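Phytase (Debaryomyces castellii, PDB 2GFI) hydrolyses phytate (inositol hexakisphosphate), probably starting at the 3-phosphate, as a phytase of the histidine acid phosphatase family. Local coordinates at residues Ile142-Lys147 with Asn324-Ser329; Gly178-Gly181 with Asp187-Lys190. All coordinates share one frame; numbering follows the deposited sequence.

Contact 1 (Ile142-Lys147 with Asn324-Ser329); sequences IAFRTK and NKIWLS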
ATOM      1  N   ILE A 142      14.357   4.999  18.553  1.00 17.36           N
ATOM      2  CA  ILE A 142      13.190   5.833  18.795  1.00 17.79           C
ATOM      3  C   ILE A 142      11.960   4.995  19.113  1.00 18.71           C
ATOM      4  O   ILE A 142      11.258   5.256  20.066  1.00 19.95           O
ATOM      5  CB  ILE A 142      12.889   6.718  17.557  1.00 17.81           C
ATOM      6  CG1 ILE A 142      14.029   7.708  17.258  1.00 16.33           C
ATOM      7  CG2 ILE A 142      11.519   7.397  17.682  1.00 14.77           C
ATOM      8  CD1 ILE A 142      13.788   8.572  15.947  1.00 16.88           C
ATOM      9  N   ALA A 143      11.706   3.997  18.277  1.00 19.64           N
ATOM     10  CA  ALA A 143      10.539   3.148  18.356  1.00 19.31           C
ATOM     11  C   ALA A 143      10.592   2.382  19.649  1.00 19.57           C
ATOM     12  O   ALA A 143       9.572   2.115  20.290  1.00 19.01           O
ATOM     13  CB  ALA A 143      10.518   2.163  17.158  1.00 18.99           C
ATOM     14  N   PHE A 144      11.802   1.971  19.986  1.00 20.22           N
ATOM     15  CA  PHE A 144      12.021   1.174  21.152  1.00 20.25           C
ATOM     16  C   PHE A 144      11.744   2.031  22.389  1.00 20.64           C
ATOM     17  O   PHE A 144      11.111   1.570  23.312  1.00 21.11           O
ATOM     18  CB  PHE A 144      13.450   0.632  21.142  1.00 19.27           C
ATOM     19  CG  PHE A 144      13.695  -0.478  22.140  1.00 19.75           C
ATOM     20  CD1 PHE A 144      13.617  -1.825  21.744  1.00 18.33           C
ATOM     21  CD2 PHE A 144      14.056  -0.188  23.475  1.00 19.75           C
ATOM     22  CE1 PHE A 144      13.890  -2.860  22.649  1.00 14.59           C
ATOM     23  CE2 PHE A 144      14.342  -1.213  24.364  1.00 16.96           C
ATOM     24  CZ  PHE A 144      14.253  -2.541  23.948  1.00 17.44           C
ATOM     25  N   ARG A 145      12.216   3.275  22.415  1.00 21.80           N
ATOM     26  CA  ARG A 145      11.873   4.160  23.509  1.00 22.19           C
ATOM     27  C   ARG A 145      10.376   4.337  23.583  1.00 22.43           C
ATOM     28  O   ARG A 145       9.811   4.257  24.662  1.00 22.07           O
ATOM     29  CB  ARG A 145      12.548   5.527  23.410  1.00 22.50           C
ATOM     30  CG  ARG A 145      12.006   6.521  24.462  1.00 24.00           C
ATOM     31  CD  ARG A 145      12.275   6.193  25.960  1.00 25.17           C
ATOM     32  NE  ARG A 145      13.520   6.829  26.180  1.00 29.68           N
ATOM     33  CZ  ARG A 145      13.777   7.908  26.867  1.00 26.39           C
ATOM     34  NH1 ARG A 145      12.903   8.509  27.660  1.00 28.81           N
ATOM     35  NH2 ARG A 145      15.000   8.338  26.772  1.00 26.75           N
ATOM     36  N   THR A 146       9.735   4.586  22.440  1.00 23.31           N
ATOM     37  CA  THR A 146       8.277   4.759  22.417  1.00 24.59           C
ATOM     38  C   THR A 146       7.546   3.575  23.049  1.00 24.45           C
ATOM     39  O   THR A 146       6.657   3.782  23.820  1.00 26.29           O
ATOM     40  CB  THR A 146       7.740   5.000  20.995  1.00 24.49           C
ATOM     41  OG1 THR A 146       8.207   6.251  20.519  1.00 24.90           O
ATOM     42  CG2 THR A 146       6.246   5.237  21.050  1.00 25.68           C
ATOM     43  N   LYS A 147       7.952   2.346  22.734  1.00 24.08           N
ATOM     44  CA  LYS A 147       7.337   1.151  23.283  1.00 23.12           C
ATOM     45  C   LYS A 147       7.687   0.841  24.740  1.00 22.50           C
ATOM     46  O   LYS A 147       6.805   0.488  25.549  1.00 21.39           O
ATOM     47  CB  LYS A 147       7.677  -0.075  22.421  1.00 23.10           C
ATOM     48  CG  LYS A 147       6.772  -1.253  22.777  1.00 22.31           C
ATOM     49  CD  LYS A 147       6.877  -2.444  21.842  1.00 24.59           C
ATOM     50  CE  LYS A 147       6.007  -3.609  22.342  1.00 25.60           C
ATOM     51  NZ  LYS A 147       6.195  -4.849  21.502  1.00 28.59           N
ATOM     52  N   ASN A 324      17.896  -1.536  36.675  1.00 34.04           N
ATOM     53  CA  ASN A 324      17.880  -1.456  35.232  1.00 32.21           C
ATOM     54  C   ASN A 324      16.997  -2.532  34.626  1.00 30.76           C
ATOM     55  O   ASN A 324      17.117  -3.738  34.925  1.00 29.80           O
ATOM     56  CB  ASN A 324      19.279  -1.446  34.626  1.00 31.74           C
ATOM     57  CG  ASN A 324      19.246  -1.325  33.106  1.00 31.08           C
ATOM     58  OD1 ASN A 324      19.537  -2.297  32.389  1.00 29.42           O
ATOM     59  ND2 ASN A 324      18.890  -0.144  32.610  1.00 27.78           N
ATOM     60  N   LYS A 325      16.074  -2.065  33.804  1.00 29.27           N
ATOM     61  CA  LYS A 325      15.052  -2.932  33.242  1.00 28.38           C
ATOM     62  C   LYS A 325      15.187  -3.075  31.718  1.00 27.31           C
ATOM     63  O   LYS A 325      14.462  -3.840  31.117  1.00 26.63           O
ATOM     64  CB  LYS A 325      13.663  -2.379  33.589  1.00 28.36           C
ATOM     65  CG  LYS A 325      13.479  -1.926  35.036  1.00 29.10           C
ATOM     66  CD  LYS A 325      13.593  -3.121  35.976  1.00 30.71           C
ATOM     67  CE  LYS A 325      13.112  -2.775  37.377  1.00 30.09           C
ATOM     68  NZ  LYS A 325      13.280  -3.969  38.256  1.00 30.63           N
ATOM     69  N   ILE A 326      16.087  -2.315  31.108  1.00 26.69           N
ATOM     70  CA  ILE A 326      16.231  -2.284  29.657  1.00 26.77           C
ATOM     71  C   ILE A 326      17.621  -2.735  29.293  1.00 27.07           C
ATOM     72  O   ILE A 326      18.612  -2.050  29.590  1.00 27.38           O
ATOM     73  CB  ILE A 326      15.939  -0.872  29.104  1.00 26.82           C
ATOM     74  CG1 ILE A 326      14.513  -0.465  29.422  1.00 26.11           C
ATOM     75  CG2 ILE A 326      16.133  -0.810  27.615  1.00 27.15           C
ATOM     76  CD1 ILE A 326      14.271   1.038  29.230  1.00 26.42           C
ATOM     77  N   TRP A 327      17.686  -3.908  28.668  1.00 27.21           N
ATOM     78  CA  TRP A 327      18.927  -4.531  28.266  1.00 27.51           C
ATOM     79  C   TRP A 327      19.076  -4.375  26.759  1.00 27.29           C
ATOM     80  O   TRP A 327      18.194  -4.790  26.008  1.00 26.90           O
ATOM     81  CB  TRP A 327      18.932  -5.997  28.718  1.00 28.60           C
ATOM     82  CG  TRP A 327      18.720  -6.012  30.196  1.00 29.58           C
ATOM     83  CD1 TRP A 327      17.573  -6.323  30.864  1.00 29.01           C
ATOM     84  CD2 TRP A 327      19.666  -5.591  31.190  1.00 29.54           C
ATOM     85  NE1 TRP A 327      17.753  -6.141  32.213  1.00 29.12           N
ATOM     86  CE2 TRP A 327      19.029  -5.695  32.444  1.00 30.76           C
ATOM     87  CE3 TRP A 327      20.998  -5.153  31.149  1.00 29.09           C
ATOM     88  CZ2 TRP A 327      19.686  -5.378  33.664  1.00 30.28           C
ATOM     89  CZ3 TRP A 327      21.644  -4.834  32.355  1.00 29.34           C
ATOM     90  CH2 TRP A 327      20.985  -4.953  33.587  1.00 29.63           C
ATOM     91  N   LEU A 328      20.174  -3.732  26.352  1.00 25.84           N
ATOM     92  CA  LEU A 328      20.465  -3.407  24.974  1.00 24.38           C
ATOM     93  C   LEU A 328      21.824  -3.986  24.600  1.00 24.63           C
ATOM     94  O   LEU A 328      22.873  -3.485  25.028  1.00 23.35           O
ATOM     95  CB  LEU A 328      20.468  -1.889  24.776  1.00 23.22           C
ATOM     96  CG  LEU A 328      19.253  -1.126  25.305  1.00 22.48           C
ATOM     97  CD1 LEU A 328      19.486   0.369  25.207  1.00 20.74           C
ATOM     98  CD2 LEU A 328      17.971  -1.528  24.536  1.00 20.75           C
ATOM     99  N   SER A 329      21.786  -5.037  23.774  1.00 24.73           N
ATOM    100  CA  SER A 329      22.977  -5.772  23.362  1.00 24.17           C
ATOM    101  C   SER A 329      23.024  -5.805  21.848  1.00 23.93           C
ATOM    102  O   SER A 329      22.030  -6.113  21.189  1.00 23.04           O
ATOM    103  CB  SER A 329      22.948  -7.225  23.866  1.00 23.87           C
ATOM    104  OG  SER A 329      22.877  -7.253  25.265  1.00 24.77           O
TER
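In the alpha/beta core of this histidine phosphatase, F144 of helix 133-148 reaches I326 and L328 of strand 326-331, joining a layer of helix to the central sheet. The contact is centred on CE2 of the phenyl ring, with CZ beside it. CE2 of F144 lies 3.7 Å from CG2 of I326, which comes in at the ring edge near its plane, while CD2 of L328 approaches the same F144 CE2 obliquely at 3.6 Å. That methyl also reaches the neighbouring ring carbon, with L328 CD2 and F144 CZ 3.9 Å apart. All three residues are buried, and apolar packing joins them without any hydrogen bond between the two segments. F144 carries CG anti to its own N (chi1 -166°), which aims the ring from the helix at the strand. I326 and L328 stand two residues apart and so serve the same face of the strand, whereas the CB of W327, between them, points away from the helix; its side chain touches Q63 and F161. The strand runs parallel to both of its neighbours, 59-69 and 158-163, as expected for an inner strand of an alpha/beta sheet whose faces are covered by helices. Branched aliphatic side chains suit such a face, and the rim atom CE2 of a long, flat phenylalanine can touch a methyl of each. F144 further meets V64 and L66 of strand 59-69, and F175 of helix 166-180 packs edge-to-face with its ring.

Contact 2 (Gly178-Gly181 with Asp187-Lys190); sequences GFMG and DTVK
M180 meets V189 with its CG and T188 with its terminal methyl, so different parts of one methionine serve two residues. The side chains of M180 and V189 pass one another heading opposite ways, one from the helix and the other from the strand, with CG of the methionine only 3.5 Å from CG2 of the valine, tighter than usual for two carbons. Beyond CG the chain folds at chi2 (-55°) and again at chi3 (-73°). These turns bring CE to T188, whose side chain the methionine crosses at a slant; M180 CE is 3.6 Å from T188 CB and equally far from T188 OG1. Strand 158-163, helix 166-180 and strand 189-194 form a beta-alpha-beta unit with parallel strands, and the contact sits where the helix gives way to the loop before the second strand. G181, next after M180, leaves helical geometry with positive phi (49°), a conformation easily taken by a residue without a side chain. Flexible and unbranched, methionine can bend to touch both residues. Threonine suits its place because CB offers the methyl an apolar contact while the hydroxyl hydrogen-bonds D183 O. V189, beta-branched and well suited to extended backbone, also packs on F184 and V160.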
ATOM      1  N   GLY A 178      18.770   7.239  19.084  1.00 20.42           N
ATOM      2  CA  GLY A 178      17.360   7.257  18.785  1.00 20.05           C
ATOM      3  C   GLY A 178      16.585   7.152  20.093  1.00 20.42           C
ATOM      4  O   GLY A 178      15.580   7.834  20.292  1.00 19.69           O
ATOM      5  N   PHE A 179      17.071   6.284  20.986  1.00 20.71           N
ATOM      6  CA  PHE A 179      16.367   5.942  22.208  1.00 20.87           C
ATOM      7  C   PHE A 179      16.282   7.141  23.145  1.00 20.94           C
ATOM      8  O   PHE A 179      15.230   7.415  23.708  1.00 20.81           O
ATOM      9  CB  PHE A 179      17.028   4.724  22.889  1.00 21.08           C
ATOM     10  CG  PHE A 179      16.372   4.319  24.189  1.00 20.58           C
ATOM     11  CD1 PHE A 179      15.428   3.299  24.222  1.00 21.26           C
ATOM     12  CD2 PHE A 179      16.680   4.980  25.383  1.00 19.33           C
ATOM     13  CE1 PHE A 179      14.813   2.953  25.438  1.00 21.81           C
ATOM     14  CE2 PHE A 179      16.084   4.642  26.569  1.00 18.91           C
ATOM     15  CZ  PHE A 179      15.155   3.621  26.613  1.00 20.58           C
ATOM     16  N   MET A 180      17.385   7.869  23.258  1.00 21.72           N
ATOM     17  CA  MET A 180      17.568   8.914  24.248  1.00 22.16           C
ATOM     18  C   MET A 180      17.184  10.253  23.711  1.00 22.16           C
ATOM     19  O   MET A 180      16.993  11.186  24.485  1.00 22.23           O
ATOM     20  CB  MET A 180      19.034   8.980  24.698  1.00 22.78           C
ATOM     21  CG  MET A 180      19.489   7.813  25.561  1.00 24.74           C
ATOM     22  SD  MET A 180      18.450   7.556  27.023  1.00 27.59           S
ATOM     23  CE  MET A 180      18.951   8.966  28.031  1.00 26.34           C
ATOM     24  N   GLY A 181      17.084  10.367  22.387  1.00 21.67           N
ATOM     25  CA  GLY A 181      16.775  11.644  21.763  1.00 21.99           C
ATOM     26  C   GLY A 181      17.633  12.788  22.265  1.00 22.93           C
ATOM     27  O   GLY A 181      18.870  12.643  22.327  1.00 22.44           O
ATOM     28  N   ASP A 187      26.999  11.185  29.648  1.00 36.66           N
ATOM     29  CA  ASP A 187      26.477  10.984  30.995  1.00 37.11           C
ATOM     30  C   ASP A 187      25.226  10.121  31.086  1.00 35.77           C
ATOM     31  O   ASP A 187      25.079   9.355  32.040  1.00 36.15           O
ATOM     32  CB  ASP A 187      26.221  12.313  31.695  1.00 38.15           C
ATOM     33  CG  ASP A 187      27.489  13.123  31.861  1.00 41.49           C
ATOM     34  OD1 ASP A 187      28.564  12.505  32.147  1.00 44.31           O
ATOM     35  OD2 ASP A 187      27.491  14.379  31.721  1.00 45.96           O
ATOM     36  N   THR A 188      24.309  10.258  30.135  1.00 33.89           N
ATOM     37  CA  THR A 188      23.056   9.495  30.227  1.00 32.20           C
ATOM     38  C   THR A 188      23.142   8.096  29.664  1.00 31.12           C
ATOM     39  O   THR A 188      22.289   7.260  29.957  1.00 31.37           O
ATOM     40  CB  THR A 188      21.887  10.267  29.632  1.00 32.38           C
ATOM     41  OG1 THR A 188      22.155  10.555  28.248  1.00 32.16           O
ATOM     42  CG2 THR A 188      21.760  11.653  30.335  1.00 30.54           C
ATOM     43  N   VAL A 189      24.191   7.819  28.894  1.00 29.92           N
ATOM     44  CA  VAL A 189      24.383   6.490  28.297  1.00 28.52           C
ATOM     45  C   VAL A 189      25.783   6.040  28.604  1.00 29.29           C
ATOM     46  O   VAL A 189      26.733   6.802  28.429  1.00 29.50           O
ATOM     47  CB  VAL A 189      24.169   6.471  26.735  1.00 27.80           C
ATOM     48  CG1 VAL A 189      24.358   5.046  26.164  1.00 25.82           C
ATOM     49  CG2 VAL A 189      22.807   7.066  26.352  1.00 25.16           C
ATOM     50  N   LYS A 190      25.923   4.807  29.071  1.00 29.75           N
ATOM     51  CA  LYS A 190      27.233   4.273  29.246  1.00 30.48           C
ATOM     52  C   LYS A 190      27.321   3.008  28.417  1.00 29.24           C
ATOM     53  O   LYS A 190      26.561   2.055  28.630  1.00 28.65           O
ATOM     54  CB  LYS A 190      27.543   4.037  30.734  1.00 32.07           C
ATOM     55  CG  LYS A 190      27.721   5.379  31.584  1.00 38.61           C
ATOM     56  CD  LYS A 190      28.783   6.362  31.015  1.00 38.39           C
ATOM     57  CE  LYS A 190      29.105   7.503  31.988  1.00 41.10           C
ATOM     58  NZ  LYS A 190      30.344   8.272  31.524  1.00 40.57           N
TER

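In the fold
The centres of contacts 1 and 2 lie about 10 Å apart, in the same half of the molecule, and both reach the same mixed sheet. Along the chain contact 2 is nested inside contact 1: helix 133-148 comes first, then the beta-alpha-beta unit with helix 166-180 and strand 189-194, and much later strand 326-331. Strand 158-163 lies between the two strands involved, parallel to both. The helices also meet directly, F144 CD2 standing 3.8 Å from F179 CE1, and R145 NH2 makes a weak hydrogen bond to F179 O. Sequence-distant and local packing thus merge in one layer on the phosphatase core, away from the annotated active-site residues.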